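Local coordinates for protein ubiquitin-conjugating enzyme E2, putative (Trypanosoma cruzi, PDB 4DS2) that is a putative ubiquitin-conjugating enzyme (E2) that probably carries activated ubiquitin as a thioester and passes it on to target proteins, at residues H83-V91 with E102-N111; S35-S43 with I124-Q134. One frame throughout, in Å; residues are numbered along the deposited sequence.

Overall arrangement
The chain folds as an E2 domain: an antiparallel sheet ordered 40-46, 51-57, 70-76, 87-90, with helices packed about it. Interaction 2 joins the approach to strand 40-46, at one edge of that sheet, to helix 120-132. Interaction 1 sits at the other edge, where strand 87-90 meets the loop and short helix of 102-111. Their centres lie about 15 Å apart. Both segments of interaction 1 fall between the two segments of interaction 2 along the chain, and helix 120-132 is the next helix after 108-111. M109 packs on V127, R130 and V131, so the two contacts touch and tie the short helix that follows C106, probably the active-site cysteine, to helix 120-132.

Interaction 1: residues H83-V91 with E102-N111; sequences HEPPTVRFV and EGGICDRMVN
P85 lays its ring against V110, CG to V110 CG1 3.5 Å, the two side chains running past one another in opposite senses. In this E2 fold the pair holds the short helix 108-111 to the chain entering the last sheet strand, 87-90. N111 comes obliquely to the same ring, its OD1 3.3 Å from P85 CG, while W114 also touches the proline. Farther along, the strand's outer edge receives the loop. F90 N gives the hydrogen bond that joins the two segments, 2.9 Å to G103 O and bent by 20° from straight (160°). In return G103 CA makes a CH...O contact of 3.4 Å to F90 O, so the glycine backbone lies flush on the strand; its phi is positive (93°), where a side chain would jam against the carbonyl O of E102. R89, whose backbone pairs with S74 on the inner side, stretches its extended side chain out along the loop. E102 O lies over one face of the guanidinium, 3.8 Å from R89 NH2, whereas the E102 carboxylate stays beyond salt-bridge range. I105 has CG1 wedged between its backbone N and carbonyl carbon (chi1 70°); this branch lies beside the strand, CG1 3.7 Å from V88 O, with CD1 near V88 CB. CG2 approaches the edge of the F90 ring. The loop then reaches C106, which probably corresponds to the active-site cysteine of canonical E2 enzymes. Its SG caps the following turn, accepting from R108 N at 3.6 Å.

Interaction 2: residues S35-S43 with I124-Q134; sequences SPHSTAIFS and IKLVLDRVFSQ
D129 O is gripped twice where helix 120-132 ends, by S133 N at 2.9 Å and Q134 N at 2.8 Å, and H37 lies across from this turn. The contact belongs to the core of the E2 fold, where the helix rests on one face of the antiparallel sheet; here it meets edge strand 40-46 and the loop before it. H37 turns CG anti to its backbone N (chi1 -169°), which swings the ring toward the helix end. S133 OG stands over one face of that ring, 4.1 Å from H37 CE1. Q134 meets the edge, its NE2 4.1 Å from H37 NE2 with amide and ring planes 58° apart; these are contacts without a bond. The amide itself gives a weak hydrogen bond to D129 OD1, while H37 ND1 is hydrogen-bonded to D61 OD2, which restrains the ring's rotation. Deeper in, T39 points at the helix. Its methyl CG2 lies 3.8 Å from L128 CB, the side chains crossing at a slant, and its hydroxyl OG1 also faces L128. CG2 reaches the edge of the F132 ring as well, 4.1 Å from F132 CD2. F132 in turn meets Y64 and Y71, and T39 also touches V56 and P59, so the threonine lies between helix and sheet at the rim of the core. Buried I41 is the next residue of the strand to face inward. Its CG1 stands beside the backbone N (chi1 -47°) and continues extended, carrying CD1 to the side of the helix that faces the sheet. CG1 packs on L128 CD1 at 3.9 Å, and L128 also reaches V56 and L73 on the inner strands. The tip meets I124 at about a right angle, I41 CD1 lying 3.5 Å from I124 CG2.

Interaction 1: residues H83-V91 with E102-N111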
ATOM      1  N   HIS A  83       0.447  15.572  10.851  1.00 38.30           N
ATOM      2  CA  HIS A  83       0.242  15.029  12.208  1.00 39.46           C
ATOM      3  C   HIS A  83      -0.288  13.633  12.203  1.00 39.17           C
ATOM      4  O   HIS A  83       0.311  12.779  12.831  1.00 39.55           O
ATOM      5  CB  HIS A  83      -0.624  15.972  13.011  1.00 42.08           C
ATOM      6  CG  HIS A  83      -0.127  17.401  12.948  1.00 44.84           C
ATOM      7  ND1 HIS A  83       0.993  17.801  13.589  1.00 46.50           N
ATOM      8  CD2 HIS A  83      -0.579  18.510  12.222  1.00 45.77           C
ATOM      9  CE1 HIS A  83       1.214  19.117  13.345  1.00 48.15           C
ATOM     10  NE2 HIS A  83       0.252  19.552  12.515  1.00 47.63           N
ATOM     11  N   GLU A  84      -1.340  13.339  11.426  1.00 40.52           N
ATOM     12  CA  GLU A  84      -1.697  11.915  11.152  1.00 41.27           C
ATOM     13  C   GLU A  84      -1.486  11.562   9.704  1.00 38.45           C
ATOM     14  O   GLU A  84      -1.886  12.315   8.822  1.00 36.99           O
ATOM     15  CB  GLU A  84      -3.147  11.517  11.479  1.00 45.13           C
ATOM     16  CG  GLU A  84      -3.510  11.679  12.933  1.00 50.15           C
ATOM     17  CD  GLU A  84      -3.754  13.133  13.225  1.00 54.77           C
ATOM     18  OE1 GLU A  84      -4.498  13.682  12.382  1.00 56.65           O
ATOM     19  OE2 GLU A  84      -3.195  13.715  14.217  1.00 59.42           O
ATOM     20  N   PRO A  85      -0.937  10.361   9.463  1.00 37.29           N
ATOM     21  CA  PRO A  85      -0.682   9.930   8.127  1.00 34.98           C
ATOM     22  C   PRO A  85      -1.965   9.491   7.434  1.00 34.21           C
ATOM     23  O   PRO A  85      -2.982   9.315   8.085  1.00 34.39           O
ATOM     24  CB  PRO A  85       0.267   8.744   8.331  1.00 34.86           C
ATOM     25  CG  PRO A  85      -0.081   8.177   9.648  1.00 35.97           C
ATOM     26  CD  PRO A  85      -0.726   9.264  10.442  1.00 38.23           C
ATOM     27  N   PRO A  86      -1.911   9.320   6.116  1.00 33.13           N
ATOM     28  CA  PRO A  86      -3.073   8.897   5.346  1.00 34.58           C
ATOM     29  C   PRO A  86      -3.365   7.434   5.518  1.00 35.19           C
ATOM     30  O   PRO A  86      -2.526   6.682   5.958  1.00 40.09           O
ATOM     31  CB  PRO A  86      -2.610   9.080   3.908  1.00 33.13           C
ATOM     32  CG  PRO A  86      -1.148   8.844   3.997  1.00 31.84           C
ATOM     33  CD  PRO A  86      -0.741   9.530   5.258  1.00 31.60           C
ATOM     34  N   THR A  87      -4.537   7.037   5.086  1.00 36.24           N
ATOM     35  CA  THR A  87      -4.972   5.666   5.120  1.00 36.31           C
ATOM     36  C   THR A  87      -4.726   5.120   3.735  1.00 37.23           C
ATOM     37  O   THR A  87      -5.053   5.755   2.733  1.00 37.51           O
ATOM     38  CB  THR A  87      -6.471   5.602   5.500  1.00 37.95           C
ATOM     39  OG1 THR A  87      -6.578   5.816   6.901  1.00 37.81           O
ATOM     40  CG2 THR A  87      -7.122   4.261   5.162  1.00 38.89           C
ATOM     41  N   VAL A  88      -4.114   3.951   3.670  1.00 39.26           N
ATOM     42  CA  VAL A  88      -4.061   3.192   2.412  1.00 40.73           C
ATOM     43  C   VAL A  88      -5.160   2.109   2.418  1.00 43.93           C
ATOM     44  O   VAL A  88      -5.494   1.547   3.486  1.00 43.94           O
ATOM     45  CB  VAL A  88      -2.653   2.625   2.179  1.00 39.83           C
ATOM     46  CG1 VAL A  88      -2.516   1.907   0.834  1.00 39.97           C
ATOM     47  CG2 VAL A  88      -1.638   3.773   2.256  1.00 38.98           C
ATOM     48  N   ARG A  89      -5.741   1.886   1.231  1.00 45.24           N
ATOM     49  CA  ARG A  89      -6.828   0.936   1.017  1.00 49.47           C
ATOM     50  C   ARG A  89      -6.585   0.260  -0.308  1.00 48.46           C
ATOM     51  O   ARG A  89      -6.153   0.914  -1.241  1.00 49.10           O
ATOM     52  CB  ARG A  89      -8.147   1.678   0.967  1.00 55.43           C
ATOM     53  CG  ARG A  89      -9.414   0.874   1.250  1.00 62.79           C
ATOM     54  CD  ARG A  89     -10.536   1.807   1.715  1.00 67.23           C
ATOM     55  NE  ARG A  89     -11.878   1.195   1.683  1.00 72.68           N
ATOM     56  CZ  ARG A  89     -12.617   0.857   2.758  1.00 76.01           C
ATOM     57  NH1 ARG A  89     -12.164   1.037   3.999  1.00 75.40           N
ATOM     58  NH2 ARG A  89     -13.833   0.319   2.600  1.00 75.77           N
ATOM     59  N   PHE A  90      -6.817  -1.041  -0.407  1.00 47.71           N
ATOM     60  CA  PHE A  90      -6.737  -1.700  -1.721  1.00 46.82           C
ATOM     61  C   PHE A  90      -8.080  -1.600  -2.373  1.00 47.09           C
ATOM     62  O   PHE A  90      -9.075  -1.976  -1.731  1.00 49.38           O
ATOM     63  CB  PHE A  90      -6.284  -3.149  -1.582  1.00 46.50           C
ATOM     64  CG  PHE A  90      -4.837  -3.257  -1.249  1.00 47.57           C
ATOM     65  CD1 PHE A  90      -4.397  -3.055   0.054  1.00 46.86           C
ATOM     66  CD2 PHE A  90      -3.888  -3.471  -2.243  1.00 47.82           C
ATOM     67  CE1 PHE A  90      -3.048  -3.109   0.352  1.00 46.19           C
ATOM     68  CE2 PHE A  90      -2.542  -3.541  -1.934  1.00 44.88           C
ATOM     69  CZ  PHE A  90      -2.124  -3.360  -0.645  1.00 44.77           C
ATOM     70  N   VAL A  91      -8.119  -1.055  -3.598  1.00 45.54           N
ATOM     71  CA  VAL A  91      -9.330  -1.079  -4.404  1.00 48.66           C
ATOM     72  C   VAL A  91      -9.435  -2.456  -5.063  1.00 48.63           C
ATOM     73  O   VAL A  91     -10.517  -3.014  -5.111  1.00 47.95           O
ATOM     74  CB  VAL A  91      -9.362   0.003  -5.497  1.00 50.63           C
ATOM     75  CG1 VAL A  91     -10.571  -0.204  -6.414  1.00 51.31           C
ATOM     76  CG2 VAL A  91      -9.369   1.399  -4.880  1.00 50.29           C
ATOM     77  N   GLU A 102     -12.810  -5.666   2.540  1.00 53.53           N
ATOM     78  CA  GLU A 102     -13.143  -4.278   2.154  1.00 54.58           C
ATOM     79  C   GLU A 102     -11.939  -3.574   1.487  1.00 50.83           C
ATOM     80  O   GLU A 102     -12.107  -2.547   0.826  1.00 53.46           O
ATOM     81  CB  GLU A 102     -13.679  -3.462   3.348  1.00 58.72           C
ATOM     82  CG  GLU A 102     -15.165  -3.672   3.564  1.00 66.37           C
ATOM     83  CD  GLU A 102     -15.762  -2.940   4.764  1.00 70.64           C
ATOM     84  OE1 GLU A 102     -15.006  -2.264   5.506  1.00 69.94           O
ATOM     85  OE2 GLU A 102     -17.010  -3.057   4.955  1.00 78.33           O
ATOM     86  N   GLY A 103     -10.746  -4.153   1.635  1.00 45.31           N
ATOM     87  CA  GLY A 103      -9.489  -3.496   1.253  1.00 44.56           C
ATOM     88  C   GLY A 103      -8.792  -2.726   2.381  1.00 43.19           C
ATOM     89  O   GLY A 103      -7.805  -2.033   2.120  1.00 40.45           O
ATOM     90  N   GLY A 104      -9.292  -2.863   3.617  1.00 42.14           N
ATOM     91  CA  GLY A 104      -8.754  -2.179   4.785  1.00 42.50           C
ATOM     92  C   GLY A 104      -7.421  -2.744   5.265  1.00 40.57           C
ATOM     93  O   GLY A 104      -7.134  -3.916   5.074  1.00 41.19           O
ATOM     94  N   ILE A 105      -6.595  -1.885   5.845  1.00 39.29           N
ATOM     95  CA  ILE A 105      -5.473  -2.333   6.647  1.00 38.34           C
ATOM     96  C   ILE A 105      -5.568  -1.716   8.062  1.00 40.17           C
ATOM     97  O   ILE A 105      -6.191  -0.649   8.292  1.00 40.21           O
ATOM     98  CB  ILE A 105      -4.107  -2.008   6.004  1.00 36.07           C
ATOM     99  CG1 ILE A 105      -3.846  -0.499   6.040  1.00 35.24           C
ATOM    100  CG2 ILE A 105      -3.996  -2.587   4.594  1.00 36.37           C
ATOM    101  CD1 ILE A 105      -2.549  -0.050   5.398  1.00 34.02           C
ATOM    102  N   CYS A 106      -4.954  -2.419   9.005  1.00 39.64           N
ATOM    103  CA  CYS A 106      -4.862  -1.984  10.372  1.00 40.03           C
ATOM    104  C   CYS A 106      -4.084  -0.679  10.386  1.00 40.56           C
ATOM    105  O   CYS A 106      -3.059  -0.561   9.702  1.00 42.11           O
ATOM    106  CB  CYS A 106      -4.126  -3.042  11.173  1.00 39.72           C
ATOM    107  SG  CYS A 106      -4.103  -2.726  12.940  1.00 40.12           S
ATOM    108  N   ASP A 107      -4.552   0.311  11.146  1.00 41.86           N
ATOM    109  CA  ASP A 107      -3.838   1.593  11.196  1.00 40.98           C
ATOM    110  C   ASP A 107      -2.476   1.408  11.808  1.00 39.40           C
ATOM    111  O   ASP A 107      -1.623   2.259  11.634  1.00 38.00           O
ATOM    112  CB  ASP A 107      -4.505   2.660  12.029  1.00 43.69           C
ATOM    113  CG  ASP A 107      -5.910   2.403  12.285  1.00 49.15           C
ATOM    114  OD1 ASP A 107      -6.605   1.857  11.387  1.00 54.74           O
ATOM    115  OD2 ASP A 107      -6.330   2.784  13.401  1.00 55.68           O
ATOM    116  N   ARG A 108      -2.293   0.335  12.572  1.00 38.62           N
ATOM    117  CA  ARG A 108      -1.043   0.135  13.265  1.00 38.73           C
ATOM    118  C   ARG A 108       0.108  -0.030  12.315  1.00 36.92           C
ATOM    119  O   ARG A 108       1.223   0.431  12.604  1.00 36.42           O
ATOM    120  CB  ARG A 108      -1.126  -1.033  14.211  1.00 39.93           C
ATOM    121  CG  ARG A 108      -1.947  -0.697  15.422  1.00 43.09           C
ATOM    122  CD  ARG A 108      -2.672  -1.922  15.885  1.00 47.04           C
ATOM    123  NE  ARG A 108      -2.752  -2.019  17.323  1.00 52.39           N
ATOM    124  CZ  ARG A 108      -3.420  -2.997  17.935  1.00 58.06           C
ATOM    125  NH1 ARG A 108      -3.474  -3.040  19.278  1.00 61.57           N
ATOM    126  NH2 ARG A 108      -4.038  -3.939  17.208  1.00 57.09           N
ATOM    127  N   MET A 109      -0.162  -0.659  11.180  1.00 34.83           N
ATOM    128  CA  MET A 109       0.863  -0.878  10.187  1.00 34.13           C
ATOM    129  C   MET A 109       1.634   0.380   9.931  1.00 33.59           C
ATOM    130  O   MET A 109       2.830   0.348   9.806  1.00 33.69           O
ATOM    131  CB  MET A 109       0.236  -1.332   8.892  1.00 34.95           C
ATOM    132  CG  MET A 109       1.222  -1.726   7.819  1.00 36.48           C
ATOM    133  SD  MET A 109       0.368  -2.616   6.494  1.00 41.55           S
ATOM    134  CE  MET A 109       1.527  -2.363   5.157  1.00 37.35           C
ATOM    135  N   VAL A 110       0.929   1.491   9.814  1.00 35.38           N
ATOM    136  CA  VAL A 110       1.553   2.767   9.498  1.00 35.39           C
ATOM    137  C   VAL A 110       1.795   3.595  10.751  1.00 35.75           C
ATOM    138  O   VAL A 110       2.792   4.293  10.837  1.00 35.73           O
ATOM    139  CB  VAL A 110       0.679   3.580   8.498  1.00 35.07           C
ATOM    140  CG1 VAL A 110       1.080   5.060   8.506  1.00 35.81           C
ATOM    141  CG2 VAL A 110       0.774   3.012   7.092  1.00 32.29           C
ATOM    142  N   ASN A 111       0.871   3.521  11.706  1.00 37.02           N
ATOM    143  CA  ASN A 111       0.819   4.470  12.831  1.00 37.52           C
ATOM    144  C   ASN A 111       1.829   4.223  13.918  1.00 38.57           C
ATOM    145  O   ASN A 111       2.235   5.164  14.604  1.00 44.76           O
ATOM    146  CB  ASN A 111      -0.570   4.491  13.461  1.00 37.76           C
ATOM    147  CG  ASN A 111      -1.603   5.118  12.560  1.00 36.83           C
ATOM    148  OD1 ASN A 111      -1.278   5.779  11.577  1.00 36.68           O
ATOM    149  ND2 ASN A 111      -2.850   4.905  12.880  1.00 37.40           N
TER

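Interaction 2: residues S35-S43 with I124-Q134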
ATOM      1  N   SER A  35      14.185  -2.713  -9.918  1.00 89.93           N
ATOM      2  CA  SER A  35      14.329  -3.758  -8.912  1.00 90.83           C
ATOM      3  C   SER A  35      13.186  -4.801  -8.986  1.00 91.78           C
ATOM      4  O   SER A  35      12.001  -4.431  -8.999  1.00 90.65           O
ATOM      5  CB  SER A  35      14.370  -3.130  -7.513  1.00 87.74           C
ATOM      6  OG  SER A  35      14.740  -4.086  -6.536  1.00 85.45           O
ATOM      7  N   PRO A  36      13.535  -6.110  -9.022  1.00 93.95           N
ATOM      8  CA  PRO A  36      12.522  -7.172  -8.944  1.00 89.72           C
ATOM      9  C   PRO A  36      11.911  -7.334  -7.542  1.00 85.22           C
ATOM     10  O   PRO A  36      10.839  -7.926  -7.434  1.00 79.58           O
ATOM     11  CB  PRO A  36      13.322  -8.428  -9.292  1.00 94.74           C
ATOM     12  CG  PRO A  36      14.681  -8.147  -8.737  1.00 96.35           C
ATOM     13  CD  PRO A  36      14.904  -6.671  -8.974  1.00 98.11           C
ATOM     14  N   HIS A  37      12.591  -6.824  -6.499  1.00 82.43           N
ATOM     15  CA  HIS A  37      12.127  -6.915  -5.099  1.00 79.45           C
ATOM     16  C   HIS A  37      11.243  -5.771  -4.671  1.00 73.36           C
ATOM     17  O   HIS A  37      10.525  -5.875  -3.683  1.00 72.70           O
ATOM     18  CB  HIS A  37      13.298  -7.045  -4.123  1.00 81.90           C
ATOM     19  CG  HIS A  37      12.865  -7.397  -2.714  1.00 83.18           C
ATOM     20  ND1 HIS A  37      12.492  -8.641  -2.366  1.00 86.66           N
ATOM     21  CD2 HIS A  37      12.715  -6.607  -1.573  1.00 83.59           C
ATOM     22  CE1 HIS A  37      12.141  -8.659  -1.066  1.00 88.15           C
ATOM     23  NE2 HIS A  37      12.277  -7.411  -0.579  1.00 85.46           N
ATOM     24  N   SER A  38      11.292  -4.664  -5.397  1.00 69.79           N
ATOM     25  CA  SER A  38      10.455  -3.515  -5.081  1.00 65.88           C
ATOM     26  C   SER A  38       9.221  -3.459  -5.978  1.00 60.33           C
ATOM     27  O   SER A  38       9.199  -3.953  -7.106  1.00 59.26           O
ATOM     28  CB  SER A  38      11.254  -2.200  -5.153  1.00 65.80           C
ATOM     29  OG  SER A  38      11.793  -1.879  -3.883  1.00 65.34           O
ATOM     30  N   THR A  39       8.199  -2.839  -5.425  1.00 57.34           N
ATOM     31  CA  THR A  39       6.927  -2.672  -6.090  1.00 57.80           C
ATOM     32  C   THR A  39       7.005  -1.354  -6.839  1.00 54.68           C
ATOM     33  O   THR A  39       7.626  -0.414  -6.354  1.00 55.64           O
ATOM     34  CB  THR A  39       5.793  -2.644  -5.050  1.00 60.20           C
ATOM     35  OG1 THR A  39       5.454  -1.287  -4.713  1.00 63.92           O
ATOM     36  CG2 THR A  39       6.237  -3.442  -3.738  1.00 65.10           C
ATOM     37  N   ALA A  40       6.418  -1.286  -8.030  1.00 51.97           N
ATOM     38  CA  ALA A  40       6.528  -0.102  -8.854  1.00 50.01           C
ATOM     39  C   ALA A  40       5.161   0.579  -8.864  1.00 48.37           C
ATOM     40  O   ALA A  40       4.154  -0.045  -9.199  1.00 47.27           O
ATOM     41  CB  ALA A  40       6.981  -0.486 -10.263  1.00 49.42           C
ATOM     42  N   ILE A  41       5.126   1.842  -8.445  1.00 47.94           N
ATOM     43  CA  ILE A  41       3.942   2.688  -8.613  1.00 47.42           C
ATOM     44  C   ILE A  41       4.145   3.359  -9.965  1.00 48.17           C
ATOM     45  O   ILE A  41       5.161   4.020 -10.164  1.00 51.35           O
ATOM     46  CB  ILE A  41       3.820   3.782  -7.510  1.00 46.15           C
ATOM     47  CG1 ILE A  41       4.041   3.206  -6.097  1.00 47.30           C
ATOM     48  CG2 ILE A  41       2.454   4.467  -7.572  1.00 45.03           C
ATOM     49  CD1 ILE A  41       4.177   4.226  -4.958  1.00 44.84           C
ATOM     50  N   PHE A  42       3.194   3.184 -10.887  1.00 48.92           N
ATOM     51  CA  PHE A  42       3.312   3.684 -12.278  1.00 50.64           C
ATOM     52  C   PHE A  42       2.192   4.653 -12.770  1.00 51.59           C
ATOM     53  O   PHE A  42       2.287   5.187 -13.875  1.00 53.11           O
ATOM     54  CB  PHE A  42       3.447   2.510 -13.256  1.00 53.81           C
ATOM     55  CG  PHE A  42       2.188   1.697 -13.423  1.00 54.97           C
ATOM     56  CD1 PHE A  42       1.896   0.654 -12.551  1.00 55.06           C
ATOM     57  CD2 PHE A  42       1.293   1.974 -14.465  1.00 56.79           C
ATOM     58  CE1 PHE A  42       0.724  -0.092 -12.690  1.00 57.56           C
ATOM     59  CE2 PHE A  42       0.129   1.231 -14.619  1.00 58.17           C
ATOM     60  CZ  PHE A  42      -0.158   0.199 -13.728  1.00 58.43           C
ATOM     61  N   SER A  43       1.148   4.872 -11.965  1.00 50.18           N
ATOM     62  CA  SER A  43       0.168   5.921 -12.220  1.00 48.55           C
ATOM     63  C   SER A  43      -0.335   6.511 -10.911  1.00 47.71           C
ATOM     64  O   SER A  43      -0.608   5.795  -9.962  1.00 51.07           O
ATOM     65  CB  SER A  43      -1.002   5.390 -13.050  1.00 48.46           C
ATOM     66  OG  SER A  43      -2.174   6.147 -12.815  1.00 48.88           O
ATOM     67  N   ILE A 124       3.577   4.928   1.510  1.00 41.99           N
ATOM     68  CA  ILE A 124       3.083   4.087   0.433  1.00 42.27           C
ATOM     69  C   ILE A 124       4.044   2.932   0.231  1.00 41.89           C
ATOM     70  O   ILE A 124       3.609   1.805   0.052  1.00 42.04           O
ATOM     71  CB  ILE A 124       2.846   4.868  -0.887  1.00 43.17           C
ATOM     72  CG1 ILE A 124       1.833   6.017  -0.671  1.00 43.43           C
ATOM     73  CG2 ILE A 124       2.319   3.921  -1.976  1.00 42.49           C
ATOM     74  CD1 ILE A 124       1.898   7.126  -1.718  1.00 41.73           C
ATOM     75  N   LYS A 125       5.342   3.212   0.291  1.00 41.56           N
ATOM     76  CA  LYS A 125       6.327   2.166   0.116  1.00 41.10           C
ATOM     77  C   LYS A 125       6.320   1.194   1.278  1.00 39.43           C
ATOM     78  O   LYS A 125       6.556   0.015   1.079  1.00 42.24           O
ATOM     79  CB  LYS A 125       7.711   2.752  -0.120  1.00 43.65           C
ATOM     80  CG  LYS A 125       7.796   3.522  -1.448  1.00 46.57           C
ATOM     81  CD  LYS A 125       9.229   3.907  -1.821  1.00 48.86           C
ATOM     82  CE  LYS A 125       9.340   5.309  -2.410  1.00 50.42           C
ATOM     83  NZ  LYS A 125       9.594   6.284  -1.303  1.00 50.86           N
ATOM     84  N   LEU A 126       6.035   1.672   2.483  1.00 37.26           N
ATOM     85  CA  LEU A 126       6.022   0.800   3.668  1.00 36.07           C
ATOM     86  C   LEU A 126       4.928  -0.240   3.564  1.00 34.48           C
ATOM     87  O   LEU A 126       5.115  -1.384   3.978  1.00 32.05           O
ATOM     88  CB  LEU A 126       5.853   1.598   4.982  1.00 35.73           C
ATOM     89  CG  LEU A 126       5.683   0.712   6.233  1.00 35.94           C
ATOM     90  CD1 LEU A 126       6.024   1.453   7.503  1.00 35.92           C
ATOM     91  CD2 LEU A 126       4.268   0.123   6.336  1.00 36.24           C
ATOM     92  N   VAL A 127       3.789   0.175   3.025  1.00 35.54           N
ATOM     93  CA  VAL A 127       2.596  -0.670   2.968  1.00 36.12           C
ATOM     94  C   VAL A 127       2.690  -1.694   1.870  1.00 36.83           C
ATOM     95  O   VAL A 127       2.277  -2.853   2.067  1.00 33.76           O
ATOM     96  CB  VAL A 127       1.316   0.122   2.700  1.00 37.00           C
ATOM     97  CG1 VAL A 127       0.208  -0.811   2.224  1.00 36.36           C
ATOM     98  CG2 VAL A 127       0.898   0.899   3.953  1.00 38.34           C
ATOM     99  N   LEU A 128       3.213  -1.260   0.714  1.00 38.73           N
ATOM    100  CA  LEU A 128       3.361  -2.155  -0.438  1.00 39.89           C
ATOM    101  C   LEU A 128       4.338  -3.268  -0.118  1.00 42.11           C
ATOM    102  O   LEU A 128       4.081  -4.433  -0.401  1.00 43.98           O
ATOM    103  CB  LEU A 128       3.840  -1.393  -1.655  1.00 40.87           C
ATOM    104  CG  LEU A 128       2.871  -0.343  -2.216  1.00 42.18           C
ATOM    105  CD1 LEU A 128       3.623   0.597  -3.161  1.00 44.11           C
ATOM    106  CD2 LEU A 128       1.689  -1.015  -2.888  1.00 39.99           C
ATOM    107  N   ASP A 129       5.449  -2.890   0.498  1.00 44.94           N
ATOM    108  CA  ASP A 129       6.460  -3.832   0.912  1.00 46.25           C
ATOM    109  C   ASP A 129       5.952  -4.785   2.002  1.00 43.12           C
ATOM    110  O   ASP A 129       6.241  -5.996   2.007  1.00 45.19           O
ATOM    111  CB  ASP A 129       7.681  -3.073   1.433  1.00 50.14           C
ATOM    112  CG  ASP A 129       8.642  -3.978   2.177  1.00 55.52           C
ATOM    113  OD1 ASP A 129       9.169  -4.954   1.553  1.00 62.08           O
ATOM    114  OD2 ASP A 129       8.854  -3.719   3.386  1.00 57.35           O
ATOM    115  N   ARG A 130       5.246  -4.225   2.952  1.00 38.03           N
ATOM    116  CA  ARG A 130       4.743  -5.010   4.066  1.00 37.08           C
ATOM    117  C   ARG A 130       3.803  -6.100   3.580  1.00 34.78           C
ATOM    118  O   ARG A 130       3.898  -7.239   3.984  1.00 33.54           O
ATOM    119  CB  ARG A 130       4.069  -4.082   5.083  1.00 35.55           C
ATOM    120  CG  ARG A 130       3.341  -4.767   6.196  1.00 35.73           C
ATOM    121  CD  ARG A 130       4.237  -5.640   7.012  1.00 36.71           C
ATOM    122  NE  ARG A 130       3.457  -6.235   8.084  1.00 38.19           N
ATOM    123  CZ  ARG A 130       3.872  -7.245   8.846  1.00 39.80           C
ATOM    124  NH1 ARG A 130       5.073  -7.789   8.653  1.00 41.00           N
ATOM    125  NH2 ARG A 130       3.085  -7.712   9.813  1.00 39.36           N
ATOM    126  N   VAL A 131       2.889  -5.729   2.694  1.00 35.17           N
ATOM    127  CA  VAL A 131       1.848  -6.648   2.243  1.00 33.63           C
ATOM    128  C   VAL A 131       2.305  -7.631   1.152  1.00 35.26           C
ATOM    129  O   VAL A 131       2.012  -8.841   1.213  1.00 33.47           O
ATOM    130  CB  VAL A 131       0.644  -5.842   1.789  1.00 33.21           C
ATOM    131  CG1 VAL A 131      -0.408  -6.748   1.135  1.00 33.16           C
ATOM    132  CG2 VAL A 131       0.084  -5.116   3.015  1.00 31.25           C
ATOM    133  N   PHE A 132       3.046  -7.118   0.172  1.00 35.93           N
ATOM    134  CA  PHE A 132       3.495  -7.937  -0.950  1.00 36.09           C
ATOM    135  C   PHE A 132       4.750  -8.771  -0.649  1.00 37.39           C
ATOM    136  O   PHE A 132       4.980  -9.824  -1.279  1.00 36.38           O
ATOM    137  CB  PHE A 132       3.769  -7.022  -2.157  1.00 37.41           C
ATOM    138  CG  PHE A 132       2.535  -6.446  -2.803  1.00 38.54           C
ATOM    139  CD1 PHE A 132       1.297  -7.109  -2.753  1.00 38.61           C
ATOM    140  CD2 PHE A 132       2.624  -5.269  -3.527  1.00 40.39           C
ATOM    141  CE1 PHE A 132       0.189  -6.597  -3.378  1.00 38.72           C
ATOM    142  CE2 PHE A 132       1.512  -4.756  -4.169  1.00 40.86           C
ATOM    143  CZ  PHE A 132       0.295  -5.426  -4.094  1.00 40.38           C
ATOM    144  N   SER A 133       5.576  -8.265   0.278  1.00 38.78           N
ATOM    145  CA  SER A 133       6.917  -8.800   0.510  1.00 39.71           C
ATOM    146  C   SER A 133       7.240  -9.236   1.925  1.00 40.17           C
ATOM    147  O   SER A 133       7.940 -10.217   2.081  1.00 40.60           O
ATOM    148  CB  SER A 133       7.958  -7.824   0.004  1.00 40.74           C
ATOM    149  OG  SER A 133       8.069  -8.000  -1.391  1.00 42.11           O
ATOM    150  N   GLN A 134       6.747  -8.550   2.953  1.00 40.86           N
ATOM    151  CA  GLN A 134       7.109  -8.937   4.305  1.00 43.26           C
ATOM    152  C   GLN A 134       5.940  -9.536   5.049  1.00 41.33           C
ATOM    153  O   GLN A 134       5.889  -9.484   6.265  1.00 44.71           O
ATOM    154  CB  GLN A 134       7.676  -7.757   5.100  1.00 46.24           C
ATOM    155  CG  GLN A 134       8.828  -6.995   4.431  1.00 52.77           C
ATOM    156  CD  GLN A 134      10.105  -7.823   4.162  1.00 56.64           C
ATOM    157  OE1 GLN A 134      10.298  -8.915   4.711  1.00 56.46           O
ATOM    158  NE2 GLN A 134      11.009  -7.266   3.338  1.00 58.70           N
TER